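Local atomic coordinates of type III secretion system effector protein ExoU (Pseudomonas fluorescens, PDB entry 4QMK), a protein that probably acts as a patatin-like phospholipase toxin delivered by type III secretion, with a helical C-terminal region thought to hold it at the phosphoinositide-containing plasma membrane. Residues 486-491 against 532-537; 538-543 against 562-567. All coordinates share one frame; numbering follows the deposited sequence.

Contact 1 of 2, residues 486-491 against 532-537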
loop_
_atom_site.group_PDB
_atom_site.type_symbol
_atom_site.label_atom_id
_atom_site.label_comp_id
_atom_site.label_asym_id
_atom_site.label_seq_id
_atom_site.Cartn_x
_atom_site.Cartn_y
_atom_site.Cartn_z
ATOM N N ALA A 486 15.408 28.034 -5.663
ATOM C CA ALA A 486 14.340 28.473 -6.543
ATOM C C ALA A 486 13.208 27.451 -6.633
ATOM O O ALA A 486 12.069 27.829 -6.782
ATOM C CB ALA A 486 14.888 28.799 -7.914
ATOM N N ILE A 487 13.535 26.151 -6.554
ATOM C CA ILE A 487 12.537 25.088 -6.581
ATOM C C ILE A 487 11.729 25.171 -5.287
ATOM O O ILE A 487 10.510 25.111 -5.328
ATOM C CB ILE A 487 13.156 23.673 -6.648
ATOM C CG1 ILE A 487 14.151 23.483 -7.805
ATOM C CG2 ILE A 487 12.064 22.629 -6.755
ATOM C CD1 ILE A 487 13.523 23.350 -9.172
ATOM N N ALA A 488 12.404 25.260 -4.132
ATOM C CA ALA A 488 11.721 25.452 -2.837
ATOM C C ALA A 488 10.764 26.649 -2.865
ATOM O O ALA A 488 9.646 26.534 -2.420
ATOM C CB ALA A 488 12.732 25.629 -1.709
ATOM N N GLU A 489 11.217 27.776 -3.415
ATOM C CA GLU A 489 10.402 28.993 -3.574
ATOM C C GLU A 489 9.143 28.743 -4.381
ATOM O O GLU A 489 8.072 29.128 -3.981
ATOM C CB GLU A 489 11.180 30.098 -4.308
ATOM C CG GLU A 489 12.510 30.553 -3.689
ATOM C CD GLU A 489 12.361 31.371 -2.427
ATOM O OE1 GLU A 489 11.208 31.735 -2.108
ATOM O OE2 GLU A 489 13.396 31.641 -1.747
ATOM N N ALA A 490 9.275 28.140 -5.544
ATOM C CA ALA A 490 8.122 27.836 -6.395
ATOM C C ALA A 490 7.133 26.888 -5.715
ATOM O O ALA A 490 5.933 26.963 -5.983
ATOM C CB ALA A 490 8.576 27.227 -7.728
ATOM N N ASN A 491 7.637 25.975 -4.873
ATOM C CA ASN A 491 6.777 25.027 -4.140
ATOM C C ASN A 491 5.989 25.654 -2.998
ATOM O O ASN A 491 5.044 25.041 -2.504
ATOM C CB ASN A 491 7.576 23.815 -3.620
ATOM C CG ASN A 491 7.904 22.802 -4.727
ATOM O OD1 ASN A 491 7.131 22.602 -5.666
ATOM N ND2 ASN A 491 9.041 22.140 -4.593
ATOM N N GLN A 532 17.566 13.811 -3.869
ATOM C CA GLN A 532 17.307 15.211 -3.964
ATOM C C GLN A 532 15.945 15.422 -4.639
ATOM O O GLN A 532 15.776 15.399 -5.866
ATOM C CB GLN A 532 18.552 15.843 -4.567
ATOM C CG GLN A 532 18.440 17.183 -5.217
ATOM C CD GLN A 532 17.693 18.243 -4.453
ATOM O OE1 GLN A 532 16.455 18.193 -4.370
ATOM N NE2 GLN A 532 18.408 19.301 -4.060
ATOM N N ARG A 533 14.958 15.583 -3.775
ATOM C CA ARG A 533 13.565 15.687 -4.152
ATOM C C ARG A 533 13.282 16.834 -5.118
ATOM O O ARG A 533 12.671 16.641 -6.180
ATOM C CB ARG A 533 12.713 15.787 -2.865
ATOM C CG ARG A 533 11.217 15.699 -3.082
ATOM C CD ARG A 533 10.827 14.288 -3.531
ATOM N NE ARG A 533 9.556 14.257 -4.264
ATOM C CZ ARG A 533 9.404 14.473 -5.585
ATOM N NH1 ARG A 533 10.437 14.758 -6.384
ATOM N NH2 ARG A 533 8.188 14.404 -6.116
ATOM N N ASN A 534 13.764 18.028 -4.787
ATOM C CA ASN A 534 13.520 19.178 -5.622
ATOM C C ASN A 534 14.073 18.976 -7.027
ATOM O O ASN A 534 13.412 19.347 -7.997
ATOM C CB ASN A 534 14.131 20.440 -5.001
ATOM C CG ASN A 534 13.440 20.865 -3.760
ATOM O OD1 ASN A 534 12.336 20.424 -3.464
ATOM N ND2 ASN A 534 14.099 21.707 -2.992
ATOM N N PHE A 535 15.288 18.424 -7.118
ATOM C CA PHE A 535 15.869 18.145 -8.399
ATOM C C PHE A 535 15.012 17.146 -9.179
ATOM O O PHE A 535 14.772 17.332 -10.390
ATOM C CB PHE A 535 17.343 17.700 -8.330
ATOM C CG PHE A 535 18.311 18.775 -7.836
ATOM C CD1 PHE A 535 17.936 20.130 -7.746
ATOM C CD2 PHE A 535 19.625 18.454 -7.568
ATOM C CE1 PHE A 535 18.839 21.103 -7.371
ATOM C CE2 PHE A 535 20.531 19.432 -7.158
ATOM C CZ PHE A 535 20.139 20.765 -7.077
ATOM N N GLN A 536 14.503 16.138 -8.496
ATOM C CA GLN A 536 13.634 15.155 -9.143
ATOM C C GLN A 536 12.409 15.836 -9.760
ATOM O O GLN A 536 12.078 15.575 -10.904
ATOM C CB GLN A 536 13.218 14.053 -8.148
ATOM C CG GLN A 536 14.276 12.986 -7.938
ATOM C CD GLN A 536 14.493 12.144 -9.200
ATOM O OE1 GLN A 536 13.540 11.807 -9.908
ATOM N NE2 GLN A 536 15.739 11.808 -9.490
ATOM N N GLN A 537 11.732 16.715 -9.028
ATOM C CA GLN A 537 10.548 17.389 -9.618
ATOM C C GLN A 537 10.944 18.153 -10.872
ATOM O O GLN A 537 10.213 18.158 -11.867
ATOM C CB GLN A 537 9.930 18.443 -8.716
ATOM C CG GLN A 537 9.505 18.047 -7.337
ATOM C CD GLN A 537 8.986 19.262 -6.571
ATOM O OE1 GLN A 537 9.456 19.557 -5.460
ATOM N NE2 GLN A 537 8.053 19.999 -7.178
#

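Contact 2 of 2, residues 538-543 against 562-567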
loop_
_atom_site.group_PDB
_atom_site.type_symbol
_atom_site.label_atom_id
_atom_site.label_comp_id
_atom_site.label_asym_id
_atom_site.label_seq_id
_atom_site.Cartn_x
_atom_site.Cartn_y
_atom_site.Cartn_z
ATOM N N LEU A 538 12.077 18.849 -10.793
ATOM C CA LEU A 538 12.542 19.625 -11.919
ATOM C C LEU A 538 12.834 18.688 -13.071
ATOM O O LEU A 538 12.483 18.997 -14.212
ATOM C CB LEU A 538 13.764 20.463 -11.572
ATOM C CG LEU A 538 14.291 21.211 -12.795
ATOM C CD1 LEU A 538 13.300 22.204 -13.369
ATOM C CD2 LEU A 538 15.597 21.886 -12.455
ATOM N N LEU A 539 13.453 17.541 -12.790
ATOM C CA LEU A 539 13.705 16.566 -13.883
ATOM C C LEU A 539 12.429 16.085 -14.536
ATOM O O LEU A 539 12.400 15.878 -15.749
ATOM C CB LEU A 539 14.528 15.383 -13.424
ATOM C CG LEU A 539 15.992 15.724 -13.157
ATOM C CD1 LEU A 539 16.718 14.504 -12.644
ATOM C CD2 LEU A 539 16.650 16.249 -14.399
ATOM N N GLN A 540 11.365 15.928 -13.759
ATOM C CA GLN A 540 10.072 15.521 -14.366
ATOM C C GLN A 540 9.578 16.589 -15.329
ATOM O O GLN A 540 9.221 16.284 -16.460
ATOM C CB GLN A 540 9.011 15.234 -13.304
ATOM C CG GLN A 540 9.357 14.068 -12.372
ATOM C CD GLN A 540 9.783 12.807 -13.134
ATOM O OE1 GLN A 540 9.229 12.484 -14.195
ATOM N NE2 GLN A 540 10.789 12.107 -12.607
ATOM N N VAL A 541 9.592 17.844 -14.880
ATOM C CA VAL A 541 9.182 18.957 -15.713
ATOM C C VAL A 541 10.006 18.948 -16.984
ATOM O O VAL A 541 9.488 19.107 -18.070
ATOM C CB VAL A 541 9.424 20.322 -15.028
ATOM C CG1 VAL A 541 9.158 21.447 -16.032
ATOM C CG2 VAL A 541 8.558 20.484 -13.788
ATOM N N GLY A 542 11.312 18.779 -16.829
ATOM C CA GLY A 542 12.214 18.748 -17.971
ATOM C C GLY A 542 11.792 17.700 -18.968
ATOM O O GLY A 542 11.765 17.964 -20.163
ATOM N N THR A 543 11.416 16.517 -18.465
ATOM C CA THR A 543 11.020 15.389 -19.314
ATOM C C THR A 543 9.914 15.719 -20.335
ATOM O O THR A 543 9.791 15.026 -21.340
ATOM C CB THR A 543 10.623 14.163 -18.480
ATOM O OG1 THR A 543 11.678 13.842 -17.565
ATOM C CG2 THR A 543 10.382 12.962 -19.383
ATOM N N ALA A 562 18.428 13.566 -20.122
ATOM C CA ALA A 562 18.984 12.432 -20.851
ATOM C C ALA A 562 19.718 11.467 -19.861
ATOM O O ALA A 562 19.642 10.258 -19.989
ATOM C CB ALA A 562 19.931 12.913 -21.934
ATOM N N GLU A 563 20.399 12.020 -18.873
ATOM C CA GLU A 563 21.052 11.198 -17.852
ATOM C C GLU A 563 20.011 10.438 -16.996
ATOM O O GLU A 563 20.223 9.291 -16.634
ATOM C CB GLU A 563 21.905 12.060 -16.975
ATOM C CG GLU A 563 22.628 11.346 -15.859
ATOM C CD GLU A 563 23.584 10.261 -16.278
ATOM O OE1 GLU A 563 23.803 9.364 -15.429
ATOM O OE2 GLU A 563 24.103 10.292 -17.403
ATOM N N MET A 564 18.878 11.078 -16.735
ATOM C CA MET A 564 17.841 10.467 -15.966
ATOM C C MET A 564 17.284 9.258 -16.677
ATOM O O MET A 564 17.067 8.213 -16.055
ATOM C CB MET A 564 16.689 11.427 -15.697
ATOM C CG MET A 564 15.656 10.882 -14.721
ATOM S SD MET A 564 14.124 11.843 -14.664
ATOM C CE MET A 564 13.679 11.692 -16.394
ATOM N N GLN A 565 17.024 9.419 -17.976
ATOM C CA GLN A 565 16.456 8.381 -18.797
ATOM C C GLN A 565 17.465 7.236 -18.946
ATOM O O GLN A 565 17.114 6.059 -18.870
ATOM C CB GLN A 565 15.957 8.996 -20.109
ATOM C CG GLN A 565 14.690 9.837 -19.867
ATOM C CD GLN A 565 14.268 10.812 -20.995
ATOM O OE1 GLN A 565 15.033 11.123 -21.922
ATOM N NE2 GLN A 565 13.038 11.351 -20.867
ATOM N N LYS A 566 18.739 7.575 -19.042
ATOM C CA LYS A 566 19.794 6.571 -19.079
ATOM C C LYS A 566 19.778 5.706 -17.801
ATOM O O LYS A 566 19.859 4.498 -17.878
ATOM C CB LYS A 566 21.145 7.254 -19.286
ATOM C CG LYS A 566 22.384 6.365 -19.301
ATOM C CD LYS A 566 23.583 7.174 -19.773
ATOM C CE LYS A 566 24.893 6.404 -19.676
ATOM N NZ LYS A 566 25.214 6.074 -18.263
ATOM N N ARG A 567 19.675 6.339 -16.640
ATOM C CA ARG A 567 19.626 5.630 -15.367
ATOM C C ARG A 567 18.395 4.766 -15.225
ATOM O O ARG A 567 18.489 3.634 -14.692
ATOM C CB ARG A 567 19.701 6.587 -14.210
ATOM C CG ARG A 567 21.124 7.029 -13.970
ATOM C CD ARG A 567 21.310 7.994 -12.800
ATOM N NE ARG A 567 22.593 8.690 -12.990
ATOM C CZ ARG A 567 23.177 9.435 -12.078
ATOM N NH1 ARG A 567 22.610 9.629 -10.901
ATOM N NH2 ARG A 567 24.323 10.012 -12.359
#

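Contact 1 of 2, residues 486-491 against 532-537
Asn491 and Gln537 reach across from two helices and meet tip to tip, their amide groups nearly coplanar and joined by two complementary hydrogen bonds. Gln537 NE2 gives the straighter one, 3.1 Å to Asn491 OD1. It runs at 174° onto a lone pair in the carbonyl plane. The return bond, from Asn491 ND2 to Gln537 OE1, is shorter at 2.8 Å. It is bent to 141°, its donor tilted from the carbonyl plane. The complementary pattern is consistent with the modelled amide orientations and would resist rotation of either group. Gln537 spans the gap because its chain is extended beyond CG. Beside this pair, Ile487 and Asn534 slide past each other in opposite directions: Ile487 CG2 lies 3.5 Å from Asn534 CB, where the backbones come nearest. Asn534 ND2 instead donates to Asp484 OD1, one turn before Ile487 on helix 464-491. Gln532 N-caps the second helix, its OE1 accepting from Phe535 N at 3.0 Å, while its NE2 shares the acceptor Asp484 OD1 with Asn534. The amide pair belongs to a helix-helix crossing at 76°, at the surface of the helical C-terminal part of ExoU, where it lies beside the packing of Ile487 on Asn534.

Contact 2 of 2, residues 538-543 against 562-567
Met564 runs out toward Leu539 and Thr543 with CG anti to its backbone N (chi1 -172°) and SD nearly anti to CA, then turns at chi3 (58°), which swings its methyl CE aside to Thr543. The result is a steep helix-helix crossing in an all-α part of the protein: the two axes lie 10.6 Å apart at closest approach, with 99° between their directions. One methionine carries most of the contact. Its sulfur rests 3.8 Å from Leu539 CB, an apolar touch, and the side chain of Gln540 crosses it at about a right angle, NE2 coming within 3.9 Å of SD. No hydrogen bond joins the segments; the contact is van der Waals, with polar atoms of Gln540 and Thr543 set beside the sulfur and methyl of Met564, and one of Gln565 beside the methyl of Thr543. There, Thr543 CG2 meets Gln565 NE2 at 3.4 Å. Asn528, in the loop before helix 533-544, touches both Leu539 and Met564, and Leu539 also packs on Leu557 and Ala560 of helix 555-585. Thr543 OG1, 3.2 Å from Met564 CE, is held by its own helix: it donates to Leu539 O at 2.8 Å, and that oxygen also accepts from Thr543 N, the two donors arriving from opposite faces of the carbonyl plane.

In the fold
From the N terminus, the chain first passes through the patatin-like region and then enters the helices that build these contacts. Helix 464-491 supplies the first side of contact 1; helices 501-513 and 517-526 follow before helix 533-544 returns to close that loop of 40 residues. The same helix opens contact 2, which closes 18 residues later on helix 555-585, after a partly unmodelled stretch. The loops run in series, neither enclosing the other. Helix 533-544 thus links helix 464-491 to the long helix 555-585 within the helical C-terminal part, an example of one short helix used by two consecutive contacts. Ile487 CD1 packs 3.8 Å from Leu538 CB where they adjoin.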